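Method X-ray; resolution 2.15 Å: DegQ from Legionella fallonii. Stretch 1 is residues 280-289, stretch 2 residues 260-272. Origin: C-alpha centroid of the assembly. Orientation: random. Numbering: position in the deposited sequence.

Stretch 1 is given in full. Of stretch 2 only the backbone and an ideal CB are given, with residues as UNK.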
# COMPACT_ATOMS: atom_id res chain seq x y z
N ASP B 280 28.05 55.06 -18.66
CA ASP B 280 28.10 54.94 -17.20
C ASP B 280 27.08 55.84 -16.54
O ASP B 280 27.13 56.06 -15.33
CB ASP B 280 29.54 55.19 -16.67
CG ASP B 280 30.09 56.63 -16.97
OD1 ASP B 280 29.53 57.42 -17.76
OD2 ASP B 280 31.16 56.97 -16.42
N PHE B 281 26.12 56.36 -17.29
CA PHE B 281 25.13 57.22 -16.62
C PHE B 281 24.30 56.41 -15.62
O PHE B 281 23.93 55.27 -15.89
CB PHE B 281 24.17 57.89 -17.61
CG PHE B 281 23.40 59.02 -17.01
CD1 PHE B 281 22.04 58.88 -16.77
CD2 PHE B 281 24.04 60.20 -16.62
CE1 PHE B 281 21.31 59.93 -16.19
CE2 PHE B 281 23.32 61.27 -16.02
CZ PHE B 281 21.93 61.09 -15.81
N GLN B 282 23.98 57.00 -14.49
CA GLN B 282 23.23 56.24 -13.49
C GLN B 282 21.94 56.93 -13.07
O GLN B 282 21.82 58.14 -13.06
CB GLN B 282 24.10 56.04 -12.24
CG GLN B 282 25.44 55.25 -12.42
CD GLN B 282 26.20 55.13 -11.09
OE1 GLN B 282 26.77 56.11 -10.58
NE2 GLN B 282 26.18 53.92 -10.51
N GLY B 283 20.99 56.10 -12.68
CA GLY B 283 19.73 56.52 -12.17
C GLY B 283 18.74 55.40 -12.34
O GLY B 283 19.16 54.29 -12.65
N ALA B 284 17.47 55.69 -12.06
CA ALA B 284 16.36 54.76 -12.17
C ALA B 284 15.50 55.13 -13.38
O ALA B 284 15.04 56.25 -13.47
CB ALA B 284 15.49 54.79 -10.89
N LEU B 285 15.24 54.19 -14.27
CA LEU B 285 14.48 54.48 -15.47
C LEU B 285 13.02 54.31 -15.15
O LEU B 285 12.61 53.29 -14.64
CB LEU B 285 14.88 53.50 -16.52
CG LEU B 285 14.08 53.39 -17.82
CD1 LEU B 285 13.98 54.74 -18.46
CD2 LEU B 285 14.73 52.40 -18.79
N VAL B 286 12.23 55.33 -15.43
CA VAL B 286 10.81 55.22 -15.17
C VAL B 286 10.13 54.48 -16.34
O VAL B 286 10.18 54.91 -17.52
CB VAL B 286 10.19 56.56 -15.02
CG1 VAL B 286 8.65 56.40 -14.91
CG2 VAL B 286 10.69 57.26 -13.81
N SER B 287 9.52 53.33 -16.06
CA SER B 287 8.86 52.57 -17.17
C SER B 287 7.37 52.77 -17.30
O SER B 287 6.79 52.37 -18.29
CB SER B 287 9.09 51.07 -16.98
OG SER B 287 8.79 50.64 -15.66
N GLN B 288 6.75 53.33 -16.28
CA GLN B 288 5.34 53.67 -16.35
C GLN B 288 4.97 54.62 -15.27
O GLN B 288 5.52 54.55 -14.24
CB GLN B 288 4.52 52.39 -16.24
CG GLN B 288 3.43 52.27 -15.25
CD GLN B 288 2.72 50.87 -15.24
OE1 GLN B 288 1.87 50.65 -14.39
NE2 GLN B 288 3.02 49.99 -16.20
N VAL B 289 4.03 55.51 -15.56
CA VAL B 289 3.40 56.42 -14.61
C VAL B 289 1.87 56.23 -14.68
O VAL B 289 1.29 56.43 -15.75
CB VAL B 289 3.75 57.86 -15.05
CG1 VAL B 289 3.17 58.90 -14.05
CG2 VAL B 289 5.28 58.05 -15.16
N UNK B 260 2.89 56.34 -4.54
CA UNK B 260 3.44 57.30 -5.50
C UNK B 260 3.01 57.01 -6.95
O UNK B 260 2.73 57.92 -7.70
CB UNK B 260 4.97 57.30 -5.41
N UNK B 261 2.88 55.76 -7.36
CA UNK B 261 2.27 55.44 -8.67
C UNK B 261 3.24 55.36 -9.89
O UNK B 261 2.82 55.60 -11.03
CB UNK B 261 1.21 56.50 -8.97
N UNK B 262 4.48 54.98 -9.65
CA UNK B 262 5.45 54.76 -10.76
C UNK B 262 6.30 53.50 -10.64
O UNK B 262 6.84 53.22 -9.57
CB UNK B 262 6.39 55.96 -10.85
N UNK B 263 6.49 52.81 -11.76
CA UNK B 263 7.36 51.69 -11.79
C UNK B 263 8.70 52.15 -12.32
O UNK B 263 8.77 52.95 -13.27
CB UNK B 263 6.77 50.56 -12.63
N UNK B 264 9.78 51.60 -11.77
CA UNK B 264 11.08 51.87 -12.27
C UNK B 264 11.75 50.54 -12.69
O UNK B 264 11.28 49.47 -12.37
CB UNK B 264 11.91 52.62 -11.22
N UNK B 265 12.78 50.62 -13.51
CA UNK B 265 13.58 49.49 -13.84
C UNK B 265 15.04 49.97 -13.82
O UNK B 265 15.30 51.17 -13.88
CB UNK B 265 13.18 48.89 -15.19
N UNK B 266 15.93 49.01 -13.77
CA UNK B 266 17.38 49.22 -13.74
C UNK B 266 17.82 49.81 -15.06
O UNK B 266 17.42 49.32 -16.15
CB UNK B 266 18.13 47.92 -13.46
N UNK B 267 18.62 50.86 -15.00
CA UNK B 267 19.13 51.46 -16.20
C UNK B 267 20.47 50.81 -16.38
O UNK B 267 21.46 51.14 -15.68
CB UNK B 267 19.21 52.99 -16.13
N UNK B 268 20.53 49.86 -17.30
CA UNK B 268 21.74 49.23 -17.72
C UNK B 268 22.54 50.16 -18.68
O UNK B 268 21.99 51.03 -19.31
CB UNK B 268 21.42 47.89 -18.39
N UNK B 269 23.84 49.91 -18.86
CA UNK B 269 24.61 50.73 -19.75
C UNK B 269 24.04 50.73 -21.10
O UNK B 269 23.99 51.75 -21.74
CB UNK B 269 26.07 50.27 -19.80
N UNK B 270 23.55 49.57 -21.54
CA UNK B 270 22.91 49.44 -22.84
C UNK B 270 21.64 50.32 -22.97
O UNK B 270 21.47 50.99 -23.97
CB UNK B 270 22.56 47.97 -23.08
N UNK B 271 20.76 50.33 -21.99
CA UNK B 271 19.58 51.17 -22.14
C UNK B 271 20.01 52.65 -22.02
O UNK B 271 19.51 53.49 -22.74
CB UNK B 271 18.52 50.81 -21.09
N UNK B 272 20.96 52.92 -21.13
CA UNK B 272 21.46 54.27 -21.00
C UNK B 272 21.88 54.81 -22.34
O UNK B 272 21.44 55.90 -22.72
CB UNK B 272 22.63 54.32 -20.01

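Position 260 has nothing of stretch 1 near its CB, so stretch 1 sets no preference there; it is M260. At position 261 phi/psi of 90/30 would jam a CB against the preceding carbonyl, which by itself calls for glycine, and G261 is found.

Position 262 opens an antiparallel pairing with V289. Its CB lies 4.7 Å from V286 CG1, on the face carrying V286 and V289, so a branched aliphatic residue would suit, valine as well as isoleucine. The residue is I262, whose CG2 approaches V289 CG2 at 4.4 Å.

Position 263 pairs with Q288 on the other face, its backbone N donating to Q288 O (3.2 Å) and its O accepting from S287 N (2.9 Å). The register slips by one between V286 and Q288, a beta bulge. A long or flat side chain could cover the Q288 side chain. F263 does so: Q288 CD lies over one face of its ring, and F263 CE1 is 3.7 Å from Q288 OE1.

Position 264 returns to the face of V286, with A284 CB 4.2 Å from its CB; a small or medium apolar group fits. V264 places CG1 4.2 Å from both A284 CB and V286 CG2. Its carbonyl O is joined to S287 OG through water 1.

Position 265 forms both backbone bonds with L285, N to L285 O (2.9 Å) and L285 N to O (3.0 Å). Its CB shares a face with the L285 side chain, so a chain with an aliphatic stem and perhaps a polar end would suit. In Q265, CG packs 3.7 Å from L285 CD2; its amide is hydrogen-bonded elsewhere in the structure.

Position 266 points away and could take many residues; it is H266.

Position 267 points toward stretch 1, its CB 4.4 Å from L285 CB, with F281 beyond: a site for leucine, isoleucine or methionine. L267 extends CD2 to the edge of the F281 ring, 4.0 Å from CD1. Water 2 accepts from L267 N and donates to G283 O.

Position 268, directed away, precedes a helix, where serine, threonine, aspartate or asparagine commonly caps; T268 OG1 accepts from the backbone N of position 271 (3.0 Å). Position 269, with phi -57°, suits proline in a first turn, and P269 is there; position 270, out of reach, is E270. Position 271 points toward L285 CD2, 4.7 Å from its CB, favouring an aliphatic residue; L271 CG comes within 4.1 Å of that methyl. At position 272 CB points toward stretch 1, 4.4 Å from F281 O, so a small side chain such as alanine would suit; A272 supplies one.

Stretch 2, residues 260-272: MGIFVQHLTPELA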
# COMPACT_ATOMS: atom_id res chain seq x y z
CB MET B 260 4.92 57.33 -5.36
CG MET B 260 5.58 58.26 -6.36
SD MET B 260 5.28 59.95 -5.88
CE MET B 260 6.08 59.93 -4.25
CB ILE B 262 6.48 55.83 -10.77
CG1 ILE B 262 7.32 55.70 -9.50
CG2 ILE B 262 5.80 57.18 -10.83
CD1 ILE B 262 8.66 56.29 -9.62
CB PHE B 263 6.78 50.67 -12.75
CG PHE B 263 5.65 49.84 -12.18
CD1 PHE B 263 4.48 50.44 -11.68
CD2 PHE B 263 5.71 48.43 -12.29
CE1 PHE B 263 3.39 49.64 -11.22
CE2 PHE B 263 4.63 47.61 -11.82
CZ PHE B 263 3.48 48.22 -11.30
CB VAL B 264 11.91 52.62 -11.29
CG1 VAL B 264 11.38 54.05 -11.12
CG2 VAL B 264 12.04 51.84 -9.98
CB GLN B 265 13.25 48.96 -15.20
CG GLN B 265 13.76 49.70 -16.39
CD GLN B 265 13.15 49.15 -17.70
OE1 GLN B 265 12.11 49.61 -18.04
NE2 GLN B 265 13.79 48.16 -18.40
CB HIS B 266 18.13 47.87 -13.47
CG HIS B 266 19.61 48.02 -13.31
ND1 HIS B 266 20.20 48.60 -12.20
CD2 HIS B 266 20.64 47.66 -14.14
CE1 HIS B 266 21.52 48.61 -12.36
NE2 HIS B 266 21.81 48.05 -13.53
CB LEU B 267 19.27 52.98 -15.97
CG LEU B 267 19.91 53.74 -17.13
CD1 LEU B 267 18.97 53.78 -18.28
CD2 LEU B 267 20.41 55.21 -16.74
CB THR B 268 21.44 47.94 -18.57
OG1 THR B 268 20.75 48.29 -19.79
CG2 THR B 268 20.63 46.86 -17.79
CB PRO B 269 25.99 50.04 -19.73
CG PRO B 269 26.12 49.60 -18.34
CD PRO B 269 24.71 49.09 -18.00
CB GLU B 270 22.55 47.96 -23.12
CG GLU B 270 21.94 47.69 -24.51
CD GLU B 270 21.26 46.28 -24.68
OE1 GLU B 270 20.54 45.79 -23.79
OE2 GLU B 270 21.44 45.68 -25.75
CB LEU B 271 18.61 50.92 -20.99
CG LEU B 271 17.32 50.12 -21.05
CD1 LEU B 271 16.93 49.69 -22.46
CD2 LEU B 271 17.18 49.00 -19.89
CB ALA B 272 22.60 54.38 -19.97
O HOH W 1 8.84 48.35 -13.60
O HOH W 2 19.40 51.65 -12.29
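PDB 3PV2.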